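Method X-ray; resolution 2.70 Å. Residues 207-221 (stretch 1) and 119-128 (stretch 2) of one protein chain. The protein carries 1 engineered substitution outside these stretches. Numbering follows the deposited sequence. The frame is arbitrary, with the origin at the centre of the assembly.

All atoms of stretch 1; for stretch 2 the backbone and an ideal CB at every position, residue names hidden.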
# COMPACT_ATOMS: atom_id res chain seq x y z
N THR D 207 -13.47 -40.21 25.54
CA THR D 207 -12.16 -40.77 25.26
C THR D 207 -11.03 -39.95 25.91
O THR D 207 -10.05 -40.53 26.40
CB THR D 207 -11.93 -41.01 23.76
OG1 THR D 207 -10.59 -41.46 23.54
CG2 THR D 207 -12.13 -39.77 22.99
N LEU D 208 -11.18 -38.63 25.96
CA LEU D 208 -10.20 -37.80 26.64
C LEU D 208 -10.19 -38.10 28.13
O LEU D 208 -9.13 -38.19 28.74
CB LEU D 208 -10.42 -36.32 26.39
CG LEU D 208 -9.95 -35.81 25.03
CD1 LEU D 208 -10.42 -34.38 24.83
CD2 LEU D 208 -8.43 -35.91 24.85
N ARG D 209 -11.38 -38.28 28.70
CA ARG D 209 -11.49 -38.73 30.08
C ARG D 209 -10.85 -40.11 30.26
O ARG D 209 -10.15 -40.36 31.24
CB ARG D 209 -12.96 -38.72 30.53
CG ARG D 209 -13.17 -38.91 32.02
CD ARG D 209 -14.17 -37.89 32.58
NE ARG D 209 -15.28 -37.64 31.65
CZ ARG D 209 -16.12 -36.61 31.74
NH1 ARG D 209 -16.01 -35.72 32.71
NH2 ARG D 209 -17.09 -36.48 30.84
N SER D 210 -11.04 -41.00 29.29
CA SER D 210 -10.51 -42.35 29.41
C SER D 210 -8.98 -42.36 29.38
O SER D 210 -8.37 -43.20 30.03
CB SER D 210 -11.09 -43.27 28.33
OG SER D 210 -10.71 -44.63 28.55
N ILE D 211 -8.37 -41.43 28.64
CA ILE D 211 -6.90 -41.39 28.60
C ILE D 211 -6.33 -40.57 29.74
O ILE D 211 -5.19 -40.77 30.14
CB ILE D 211 -6.27 -40.96 27.23
CG1 ILE D 211 -6.90 -39.69 26.70
CG2 ILE D 211 -6.43 -42.05 26.20
CD1 ILE D 211 -6.92 -39.64 25.19
N ALA D 212 -7.16 -39.69 30.29
CA ALA D 212 -6.81 -38.94 31.49
C ALA D 212 -6.68 -39.89 32.69
O ALA D 212 -5.73 -39.78 33.47
CB ALA D 212 -7.85 -37.87 31.78
N GLU D 213 -7.63 -40.82 32.80
CA GLU D 213 -7.74 -41.74 33.93
C GLU D 213 -6.85 -42.97 33.80
O GLU D 213 -6.79 -43.77 34.72
CB GLU D 213 -9.19 -42.18 34.11
CG GLU D 213 -10.10 -41.08 34.63
CD GLU D 213 -11.57 -41.46 34.57
OE1 GLU D 213 -12.41 -40.57 34.83
OE2 GLU D 213 -11.88 -42.63 34.28
N SER D 214 -6.18 -43.12 32.67
CA SER D 214 -5.33 -44.28 32.46
C SER D 214 -3.87 -43.92 32.16
O SER D 214 -3.04 -44.81 31.99
CB SER D 214 -5.89 -45.15 31.34
OG SER D 214 -5.72 -44.51 30.09
N ASN D 215 -3.56 -42.62 32.13
CA ASN D 215 -2.27 -42.11 31.64
C ASN D 215 -1.95 -42.59 30.23
O ASN D 215 -0.83 -43.01 29.92
CB ASN D 215 -1.12 -42.42 32.61
CG ASN D 215 -1.02 -41.42 33.75
OD1 ASN D 215 -1.00 -40.21 33.52
ND2 ASN D 215 -0.94 -41.91 34.97
N GLY D 216 -2.97 -42.54 29.38
CA GLY D 216 -2.84 -42.92 27.99
C GLY D 216 -2.87 -44.41 27.75
O GLY D 216 -2.84 -44.84 26.60
N GLU D 217 -2.95 -45.19 28.82
CA GLU D 217 -2.87 -46.65 28.71
C GLU D 217 -4.07 -47.26 27.98
O GLU D 217 -3.92 -48.26 27.26
CB GLU D 217 -2.70 -47.27 30.11
CG GLU D 217 -1.76 -48.47 30.17
CD GLU D 217 -0.31 -48.12 29.89
OE1 GLU D 217 0.05 -46.92 29.94
OE2 GLU D 217 0.49 -49.04 29.63
N SER D 218 -5.24 -46.66 28.15
CA SER D 218 -6.48 -47.15 27.56
C SER D 218 -6.45 -47.09 26.05
O SER D 218 -7.08 -47.92 25.39
CB SER D 218 -7.66 -46.35 28.07
OG SER D 218 -8.81 -46.60 27.28
N PHE D 219 -5.73 -46.11 25.51
CA PHE D 219 -5.64 -45.87 24.07
C PHE D 219 -4.81 -46.94 23.35
O PHE D 219 -5.16 -47.35 22.25
CB PHE D 219 -5.04 -44.49 23.81
CG PHE D 219 -5.11 -44.03 22.37
CD1 PHE D 219 -6.26 -43.43 21.87
CD2 PHE D 219 -4.01 -44.18 21.52
CE1 PHE D 219 -6.32 -42.99 20.54
CE2 PHE D 219 -4.06 -43.75 20.20
CZ PHE D 219 -5.23 -43.15 19.71
N TYR D 220 -3.73 -47.39 23.99
CA TYR D 220 -2.77 -48.29 23.35
C TYR D 220 -2.86 -49.76 23.75
O TYR D 220 -2.74 -50.65 22.91
CB TYR D 220 -1.35 -47.80 23.61
CG TYR D 220 -1.09 -46.44 23.03
CD1 TYR D 220 -0.88 -46.29 21.67
CD2 TYR D 220 -1.05 -45.31 23.84
CE1 TYR D 220 -0.64 -45.05 21.13
CE2 TYR D 220 -0.81 -44.07 23.32
CZ TYR D 220 -0.60 -43.94 21.96
OH TYR D 220 -0.34 -42.69 21.41
N ARG D 221 -3.05 -50.01 25.04
CA ARG D 221 -3.12 -51.38 25.55
C ARG D 221 -4.25 -51.52 26.57
O ARG D 221 -4.11 -52.20 27.59
CB ARG D 221 -1.76 -51.81 26.11
CG ARG D 221 -1.07 -50.80 27.01
CD ARG D 221 0.43 -51.00 27.00
NE ARG D 221 1.07 -50.22 25.95
CZ ARG D 221 1.61 -49.02 26.12
NH1 ARG D 221 1.60 -48.43 27.31
NH2 ARG D 221 2.17 -48.39 25.10
N UNK D 119 0.03 -45.91 13.61
CA UNK D 119 -0.38 -45.77 15.01
C UNK D 119 -0.31 -44.31 15.47
O UNK D 119 0.72 -43.65 15.29
CB UNK D 119 0.50 -46.64 15.91
N UNK D 120 -1.43 -43.79 15.99
CA UNK D 120 -1.49 -42.46 16.56
C UNK D 120 -0.59 -42.34 17.77
O UNK D 120 -0.86 -42.97 18.79
CB UNK D 120 -2.93 -42.11 16.94
N UNK D 121 0.47 -41.54 17.67
CA UNK D 121 1.42 -41.38 18.77
C UNK D 121 1.17 -40.28 19.80
O UNK D 121 1.80 -40.26 20.86
CB UNK D 121 2.80 -41.14 18.16
N UNK D 122 0.25 -39.37 19.49
CA UNK D 122 0.02 -38.18 20.32
C UNK D 122 -0.48 -38.44 21.74
O UNK D 122 0.08 -37.87 22.68
CB UNK D 122 -0.99 -37.28 19.61
N UNK D 123 -1.51 -39.29 21.92
CA UNK D 123 -1.93 -39.52 23.30
C UNK D 123 -0.81 -40.04 24.21
O UNK D 123 -0.70 -39.62 25.36
CB UNK D 123 -3.09 -40.51 23.31
N UNK D 124 0.04 -40.92 23.69
CA UNK D 124 1.20 -41.42 24.44
C UNK D 124 2.21 -40.32 24.72
O UNK D 124 2.79 -40.26 25.81
CB UNK D 124 1.88 -42.56 23.67
N UNK D 125 2.41 -39.46 23.73
CA UNK D 125 3.28 -38.29 23.89
C UNK D 125 2.77 -37.35 24.98
O UNK D 125 3.56 -36.78 25.71
CB UNK D 125 3.39 -37.53 22.57
N UNK D 126 1.46 -37.21 25.08
CA UNK D 126 0.87 -36.40 26.14
C UNK D 126 1.28 -36.96 27.50
O UNK D 126 1.87 -36.26 28.31
CB UNK D 126 -0.65 -36.36 26.01
N UNK D 127 0.97 -38.24 27.71
CA UNK D 127 1.24 -38.93 28.98
C UNK D 127 2.71 -38.88 29.40
O UNK D 127 3.01 -38.52 30.55
CB UNK D 127 0.80 -40.39 28.87
N UNK D 128 3.61 -39.25 28.49
CA UNK D 128 5.04 -39.22 28.75
C UNK D 128 5.57 -37.82 29.07
O UNK D 128 6.48 -37.67 29.88
CB UNK D 128 5.79 -39.79 27.54

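Position 119 has CA-to-CB running sideways to stretch 1, with nothing of it within 5.5 Å of the ideal CB. Geometry here selects little; the residue is Val119, chi1 m.

At position 120, CB points toward stretch 1 and its ideal position lies 3.8 Å from Phe219 CZ. Phi/psi of -64/113 is open to proline and to many others, and a compact apolar group would suit the aromatic neighbour. The residue is Pro120, whose CB is 3.6 Å from Phe219 CZ. Its carbonyl matters as much: Tyr220 OH donates to Pro120 O at 2.7 Å.

Position 121 points away, its ideal CB 4.8 Å from Tyr220 OH. At -90/-13 no glycine is demanded, and small residues would fit; it is Gly121. Position 122 points sideways, with nothing of stretch 1 within 5.5 Å of its ideal CB, so stretch 1 sets no preference; it is Ala122.

Position 123 faces stretch 1, its ideal CB 4.0 Å from Tyr220 OH, 4.2 Å from Phe219 CG and 4.3 Å from Ile211 CD1. This setting favours a compact apolar side chain, and phi of -57° allows proline in the first helical turn. Pro123 sets its CG 3.7 Å from the centroid of the Phe219 ring, 7° off the normal: a CH-pi contact over one face.

At position 124 an ideal CB would sit 3.1 Å from Tyr220 CE2, too tight for comfort. Although -66/-39 is ordinary helix, the crowding favours glycine, and Gly124 it is. The ring edge can then approach the backbone, and Gly124 N donates to Tyr220 OH at 2.9 Å (152°). That hydroxyl thus both accepts and donates, linking the carbonyl of Pro120 to the amide of Gly124.

Position 125 points away and meets nothing within 5.5 Å of its ideal CB; it is Ala125.

Position 126 points toward stretch 1, yet nothing lies within 5.5 Å of the ideal CB. A long apolar or aromatic side chain could span the gap to Leu208 and Ile211. Trp126 (chi1 m) does so: CZ3 lies 3.8 Å from Ile211 CD1, at the ring edge, and 4.0 Å from Leu208 CD2.

Position 127 also faces stretch 1, but its ideal CB is already 3.3 Å from Asn215 O. Alanine or glycine suits this close approach to the type I' turn, where the CA atoms of Asn215 and position 127 are 5.4 Å apart. It is Ala127, its CB packed against the turn backbone.

Position 128 points away, leaving room for a polar or charged chain; it is Glu128.

Stretch 2 (119-128) VPGAPGAWAE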
# COMPACT_ATOMS: atom_id res chain seq x y z
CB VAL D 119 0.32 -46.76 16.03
CG1 VAL D 119 0.05 -48.19 15.65
CG2 VAL D 119 1.82 -46.54 16.12
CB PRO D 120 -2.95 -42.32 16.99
CG PRO D 120 -3.69 -43.31 16.20
CD PRO D 120 -2.75 -44.46 16.04
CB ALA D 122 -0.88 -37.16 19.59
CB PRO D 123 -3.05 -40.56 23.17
CG PRO D 123 -3.56 -40.37 21.80
CD PRO D 123 -2.36 -40.04 20.97
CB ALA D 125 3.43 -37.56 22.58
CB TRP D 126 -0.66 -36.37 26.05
CG TRP D 126 -1.23 -35.79 24.78
CD1 TRP D 126 -0.63 -34.90 23.94
CD2 TRP D 126 -2.53 -36.06 24.22
NE1 TRP D 126 -1.47 -34.61 22.88
CE2 TRP D 126 -2.64 -35.30 23.04
CE3 TRP D 126 -3.61 -36.86 24.61
CZ2 TRP D 126 -3.79 -35.33 22.24
CZ3 TRP D 126 -4.74 -36.89 23.81
CH2 TRP D 126 -4.82 -36.13 22.64
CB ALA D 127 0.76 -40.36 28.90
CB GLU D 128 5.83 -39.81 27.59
CG GLU D 128 6.29 -41.26 27.81
CD GLU D 128 7.48 -41.38 28.75
OE1 GLU D 128 8.39 -40.53 28.71
OE2 GLU D 128 7.52 -42.36 29.53
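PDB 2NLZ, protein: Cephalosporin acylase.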